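Local coordinates for packaging enzyme P4 (Pseudomonas phage phi13, PDB 4BLP), which probably hydrolyses nucleoside triphosphates to drive viral RNA into the procapsid, acting as a hexameric RecA-like packaging motor, at residues 72-77 and 110-115; 142-147 and 276-281. All blocks are in the same frame, centred on the assembly; numbering follows the deposited sequence.

Overall arrangement
The two contacts show how one chain can join its strands in different sheets. Contact 1 (72-77 with 110-115) builds a separate three-stranded antiparallel sheet by adding a short strand to it. Contact 2 (142-147 with 276-281) lies at the beginnings of two neighbouring parallel strands in the large mixed sheet of the probable RecA-like NTPase core. They fall on opposite sides of the chain's centre, with their own centres about 25 Å apart and their nearest atoms about 13 Å apart, so neither touches the other. Contact 2 sits at the start of strand 147-152, which leads into a sequence consistent with a Walker A P-loop. Each contact also reaches a different neighbouring subunit of the six-chain assembly.

Contact 1: 72-77 and 110-115; sequences SIPLVV and VFVPQQ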
loop_
_atom_site.group_PDB
_atom_site.type_symbol
_atom_site.label_atom_id
_atom_site.label_comp_id
_atom_site.label_asym_id
_atom_site.label_seq_id
_atom_site.Cartn_x
_atom_site.Cartn_y
_atom_site.Cartn_z
ATOM N N SER D 72 -5.834 13.995 -2.579
ATOM C CA SER D 72 -4.652 14.136 -3.445
ATOM C C SER D 72 -5.026 14.862 -4.760
ATOM O O SER D 72 -4.183 14.969 -5.656
ATOM C CB SER D 72 -4.080 12.751 -3.753
ATOM O OG SER D 72 -5.041 11.999 -4.479
ATOM N N ILE D 73 -6.269 15.356 -4.863
ATOM C CA ILE D 73 -6.727 15.999 -6.106
ATOM C C ILE D 73 -6.427 17.489 -6.056
ATOM O O ILE D 73 -7.038 18.188 -5.248
ATOM C CB ILE D 73 -8.268 15.781 -6.310
ATOM C CG1 ILE D 73 -8.653 14.284 -6.325
ATOM C CG2 ILE D 73 -8.761 16.515 -7.598
ATOM C CD1 ILE D 73 -10.131 14.050 -5.891
ATOM N N PRO D 74 -5.550 17.998 -6.938
ATOM C CA PRO D 74 -5.333 19.448 -6.978
ATOM C C PRO D 74 -6.468 20.104 -7.752
ATOM O O PRO D 74 -6.959 19.546 -8.753
ATOM C CB PRO D 74 -4.017 19.591 -7.757
ATOM C CG PRO D 74 -4.005 18.400 -8.707
ATOM C CD PRO D 74 -4.790 17.285 -8.003
ATOM N N LEU D 75 -6.860 21.298 -7.327
ATOM C CA LEU D 75 -7.938 22.033 -8.007
ATOM C C LEU D 75 -7.568 23.490 -8.077
ATOM O O LEU D 75 -6.836 24.005 -7.226
ATOM C CB LEU D 75 -9.239 21.920 -7.194
ATOM C CG LEU D 75 -9.887 20.520 -7.132
ATOM C CD1 LEU D 75 -11.002 20.511 -6.101
ATOM C CD2 LEU D 75 -10.421 20.098 -8.515
ATOM N N VAL D 76 -8.108 24.150 -9.097
ATOM C CA VAL D 76 -7.943 25.593 -9.216
ATOM C C VAL D 76 -9.306 26.194 -9.439
ATOM O O VAL D 76 -10.096 25.660 -10.225
ATOM C CB VAL D 76 -6.981 25.966 -10.375
ATOM C CG1 VAL D 76 -6.970 27.491 -10.605
ATOM C CG2 VAL D 76 -5.562 25.478 -10.089
ATOM N N VAL D 77 -9.598 27.282 -8.754
ATOM C CA VAL D 77 -10.779 28.080 -9.073
ATOM C C VAL D 77 -10.231 29.379 -9.736
ATOM O O VAL D 77 -9.252 29.966 -9.232
ATOM C CB VAL D 77 -11.734 28.358 -7.887
ATOM C CG1 VAL D 77 -11.004 29.032 -6.738
ATOM C CG2 VAL D 77 -12.935 29.221 -8.343
ATOM N N VAL D 110 -13.594 25.884 -12.531
ATOM C CA VAL D 110 -12.932 24.978 -11.565
ATOM C C VAL D 110 -12.334 23.889 -12.407
ATOM O O VAL D 110 -13.049 23.305 -13.251
ATOM C CB VAL D 110 -13.881 24.386 -10.487
ATOM C CG1 VAL D 110 -13.136 23.365 -9.595
ATOM C CG2 VAL D 110 -14.526 25.486 -9.638
ATOM N N PHE D 111 -11.055 23.613 -12.221
ATOM C CA PHE D 111 -10.428 22.570 -13.026
ATOM C C PHE D 111 -9.285 21.938 -12.285
ATOM O O PHE D 111 -8.731 22.537 -11.341
ATOM C CB PHE D 111 -9.917 23.150 -14.382
ATOM C CG PHE D 111 -8.891 24.275 -14.250
ATOM C CD1 PHE D 111 -9.303 25.606 -14.110
ATOM C CD2 PHE D 111 -7.529 23.995 -14.222
ATOM C CE1 PHE D 111 -8.364 26.640 -13.958
ATOM C CE2 PHE D 111 -6.585 25.016 -14.044
ATOM C CZ PHE D 111 -7.010 26.343 -13.921
ATOM N N VAL D 112 -8.918 20.735 -12.725
ATOM C CA VAL D 112 -7.689 20.105 -12.232
ATOM C C VAL D 112 -6.510 20.673 -13.053
ATOM O O VAL D 112 -6.466 20.469 -14.286
ATOM C CB VAL D 112 -7.744 18.560 -12.353
ATOM C CG1 VAL D 112 -6.403 17.936 -11.888
ATOM C CG2 VAL D 112 -8.910 18.016 -11.524
ATOM N N PRO D 113 -5.539 21.365 -12.409
ATOM C CA PRO D 113 -4.370 21.882 -13.166
ATOM C C PRO D 113 -3.538 20.680 -13.585
ATOM O O PRO D 113 -3.345 19.736 -12.788
ATOM C CB PRO D 113 -3.647 22.794 -12.170
ATOM C CG PRO D 113 -3.985 22.172 -10.790
ATOM C CD PRO D 113 -5.440 21.678 -10.965
ATOM N N GLN D 114 -3.063 20.700 -14.848
ATOM C CA GLN D 114 -2.429 19.492 -15.387
ATOM C C GLN D 114 -0.900 19.468 -15.346
ATOM O O GLN D 114 -0.283 18.491 -15.807
ATOM C CB GLN D 114 -2.947 19.230 -16.807
ATOM C CG GLN D 114 -4.473 18.834 -16.809
ATOM C CD GLN D 114 -4.814 17.640 -15.916
ATOM O OE1 GLN D 114 -4.018 16.716 -15.720
ATOM N NE2 GLN D 114 -6.007 17.603 -15.382
ATOM N N GLN D 115 -0.298 20.457 -14.658
ATOM C CA GLN D 115 1.141 20.402 -14.395
ATOM C C GLN D 115 1.450 19.111 -13.623
ATOM O O GLN D 115 0.772 18.801 -12.619
ATOM C CB GLN D 115 1.521 21.621 -13.516
ATOM C CG GLN D 115 2.879 21.504 -12.782
ATOM C CD GLN D 115 4.146 21.609 -13.606
ATOM O OE1 GLN D 115 5.225 21.404 -13.057
ATOM N NE2 GLN D 115 4.080 21.926 -14.918
#
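The carbonyl oxygen of Phe111 is held by one hydrogen bond and a weaker CA-H...O contact: Val76 N donates to Phe111 O at 2.8 Å, almost along the C=O axis (166°), and Leu75 CA supplies the C-H. Val76 O answers in kind, taking Phe111 N at 3.0 Å and the CA-H of Val110. This is an antiparallel hydrogen-bonded pair, followed by the non-hydrogen-bonded pair of Val77 and Val110; the bonding stops on the side of Pro74 and Pro113, which lack an N-H. Pro74 O is instead buried without a hydrogen-bond partner, with Pro113 CD 3.4 Å away and the CA-H of Val112 directed at it.

On one face of the sheet, Phe111 takes the crowded torsion, its CG between the backbone N and the carbonyl carbon (chi1 59°). This swings the ring alongside Val76, whose CB makes a CH-pi contact 3.9 Å from the ring centroid, shifted toward the rim. Val76 CG1, anti to the backbone N, lies 3.5 Å from Phe111 CZ, while Val76 CG2 turns the other way to meet Pro113 CG. On the other face, the side chains of Leu75 and Val112 cross obliquely, Leu75 CD2 lying 4.0 Å from Val112 CG2, and helix 193-205 packs against both. Arg120 of a second subunit also packs on Val112. Such pairing is that of a short strand, 110-111, outermost within this chain, completing a three-stranded antiparallel sheet beside the hairpin of strands 65-70 and 73-78.

Contact 2: 142-147 and 276-281; sequences RNHLSG and SVAGMT
The imidazole of His144 is the flat group of this contact, and Ala278 meets it at the edge: Ala278 CB lies near the ring plane, 3.8 Å from His144 CE1. Gly279 CA comes within 4.0 Å of His144 NE2, an approach open to glycine because a CB there would collide with that nitrogen. The first torsion places CG anti to the backbone N (chi1 -164°), so that the far end of the ring comes nearer 276-281. Its rotation is then fixed by a hydrogen bond from His144 ND1 to Leu145 O, 2.8 Å long, with an N-H...O angle of 157°. The bond lies nearly in the ring plane and falls on a carbonyl lone pair. Since ND1 donates, NE2 is probably an acceptor in its hydrogen bond with His149, whose ring meets that of His144 with the planes about 60° apart.

Ala278 CB also rests on the backbone opposite, 4.1 Å from Gly147 CA. Gly147 has a positive phi, and a CB on it would strike Ala278 CB and jam against the preceding carbonyl O. No hydrogen bond joins the segments, so they meet by modest van der Waals contact alone, while Asn243 of helix 233-248 holds Ala278 N. The contact thus lies where parallel neighbours 147-152 and 279-284 begin, with helix 266-274 leading into the second, Ile293 of strand 287-295 touching His144, and Gly178 of a third subunit packing on Leu145.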
loop_
_atom_site.group_PDB
_atom_site.type_symbol
_atom_site.label_atom_id
_atom_site.label_comp_id
_atom_site.label_asym_id
_atom_site.label_seq_id
_atom_site.Cartn_x
_atom_site.Cartn_y
_atom_site.Cartn_z
ATOM N N ARG D 142 -30.309 34.713 9.580
ATOM C CA ARG D 142 -30.201 35.799 8.611
ATOM C C ARG D 142 -28.777 36.146 8.206
ATOM O O ARG D 142 -28.584 36.730 7.137
ATOM C CB ARG D 142 -30.874 37.070 9.177
ATOM C CG ARG D 142 -32.390 36.934 9.245
ATOM C CD ARG D 142 -33.042 38.208 9.704
ATOM N NE ARG D 142 -34.480 38.010 9.834
ATOM C CZ ARG D 142 -35.293 38.847 10.461
ATOM N NH1 ARG D 142 -34.815 39.953 11.020
ATOM N NH2 ARG D 142 -36.590 38.589 10.534
ATOM N N ASN D 143 -27.781 35.793 9.040
ATOM C CA ASN D 143 -26.405 36.224 8.825
ATOM C C ASN D 143 -25.414 35.071 8.902
ATOM O O ASN D 143 -24.368 35.189 9.537
ATOM C CB ASN D 143 -26.061 37.297 9.873
ATOM C CG ASN D 143 -26.174 36.817 11.310
ATOM O OD1 ASN D 143 -26.834 35.805 11.621
ATOM N ND2 ASN D 143 -25.464 37.497 12.189
ATOM N N HIS D 144 -25.698 34.000 8.150
ATOM C CA HIS D 144 -24.794 32.841 8.058
ATOM C C HIS D 144 -23.498 33.311 7.394
ATOM O O HIS D 144 -23.570 34.018 6.377
ATOM C CB HIS D 144 -25.493 31.746 7.230
ATOM C CG HIS D 144 -24.912 30.363 7.337
ATOM N ND1 HIS D 144 -23.576 30.112 7.054
ATOM C CD2 HIS D 144 -25.522 29.198 7.658
ATOM C CE1 HIS D 144 -23.408 28.798 7.214
ATOM N NE2 HIS D 144 -24.545 28.205 7.597
ATOM N N LEU D 145 -22.309 32.962 7.945
ATOM C CA LEU D 145 -21.084 33.367 7.226
ATOM C C LEU D 145 -20.980 32.644 5.886
ATOM O O LEU D 145 -21.547 31.553 5.710
ATOM C CB LEU D 145 -19.820 33.022 8.049
ATOM C CG LEU D 145 -19.570 33.921 9.286
ATOM C CD1 LEU D 145 -18.317 33.429 10.027
ATOM C CD2 LEU D 145 -19.415 35.406 8.893
ATOM N N SER D 146 -20.217 33.235 4.950
ATOM C CA SER D 146 -19.901 32.555 3.709
ATOM C C SER D 146 -19.082 31.301 4.060
ATOM O O SER D 146 -18.325 31.296 5.040
ATOM C CB SER D 146 -19.097 33.466 2.790
ATOM O OG SER D 146 -19.854 34.599 2.411
ATOM N N GLY D 147 -19.262 30.267 3.265
ATOM C CA GLY D 147 -18.604 28.983 3.495
ATOM C C GLY D 147 -19.486 27.866 2.985
ATOM O O GLY D 147 -20.237 28.033 2.024
ATOM N N SER D 276 -15.124 21.627 10.938
ATOM C CA SER D 276 -14.502 21.843 9.641
ATOM C C SER D 276 -15.194 22.871 8.761
ATOM O O SER D 276 -14.611 23.266 7.741
ATOM C CB SER D 276 -14.436 20.519 8.877
ATOM O OG SER D 276 -13.828 19.503 9.677
ATOM N N VAL D 277 -16.450 23.257 9.078
ATOM C CA VAL D 277 -17.220 24.077 8.132
ATOM C C VAL D 277 -17.953 25.235 8.812
ATOM O O VAL D 277 -18.032 25.282 10.038
ATOM C CB VAL D 277 -18.250 23.167 7.386
ATOM C CG1 VAL D 277 -17.547 22.078 6.522
ATOM C CG2 VAL D 277 -19.212 22.493 8.396
ATOM N N ALA D 278 -18.587 26.105 7.998
ATOM C CA ALA D 278 -19.330 27.262 8.506
ATOM C C ALA D 278 -20.620 26.858 9.210
ATOM O O ALA D 278 -21.066 27.569 10.094
ATOM C CB ALA D 278 -19.663 28.222 7.368
ATOM N N GLY D 279 -21.229 25.744 8.798
ATOM C CA GLY D 279 -22.461 25.320 9.454
ATOM C C GLY D 279 -22.778 23.868 9.238
ATOM O O GLY D 279 -22.356 23.280 8.245
ATOM N N MET D 280 -23.528 23.277 10.168
ATOM C CA MET D 280 -23.892 21.876 10.046
ATOM C C MET D 280 -25.280 21.680 10.641
ATOM O O MET D 280 -25.555 22.175 11.731
ATOM C CB MET D 280 -22.876 20.987 10.816
ATOM C CG MET D 280 -23.232 19.512 10.745
ATOM S SD MET D 280 -22.025 18.462 11.576
ATOM C CE MET D 280 -22.717 18.487 13.259
ATOM N N THR D 281 -26.124 20.928 9.947
ATOM C CA THR D 281 -27.459 20.521 10.418
ATOM C C THR D 281 -27.504 19.010 10.419
ATOM O O THR D 281 -27.169 18.396 9.400
ATOM C CB THR D 281 -28.596 21.100 9.515
ATOM O OG1 THR D 281 -28.515 22.523 9.507
ATOM C CG2 THR D 281 -30.006 20.683 9.999
#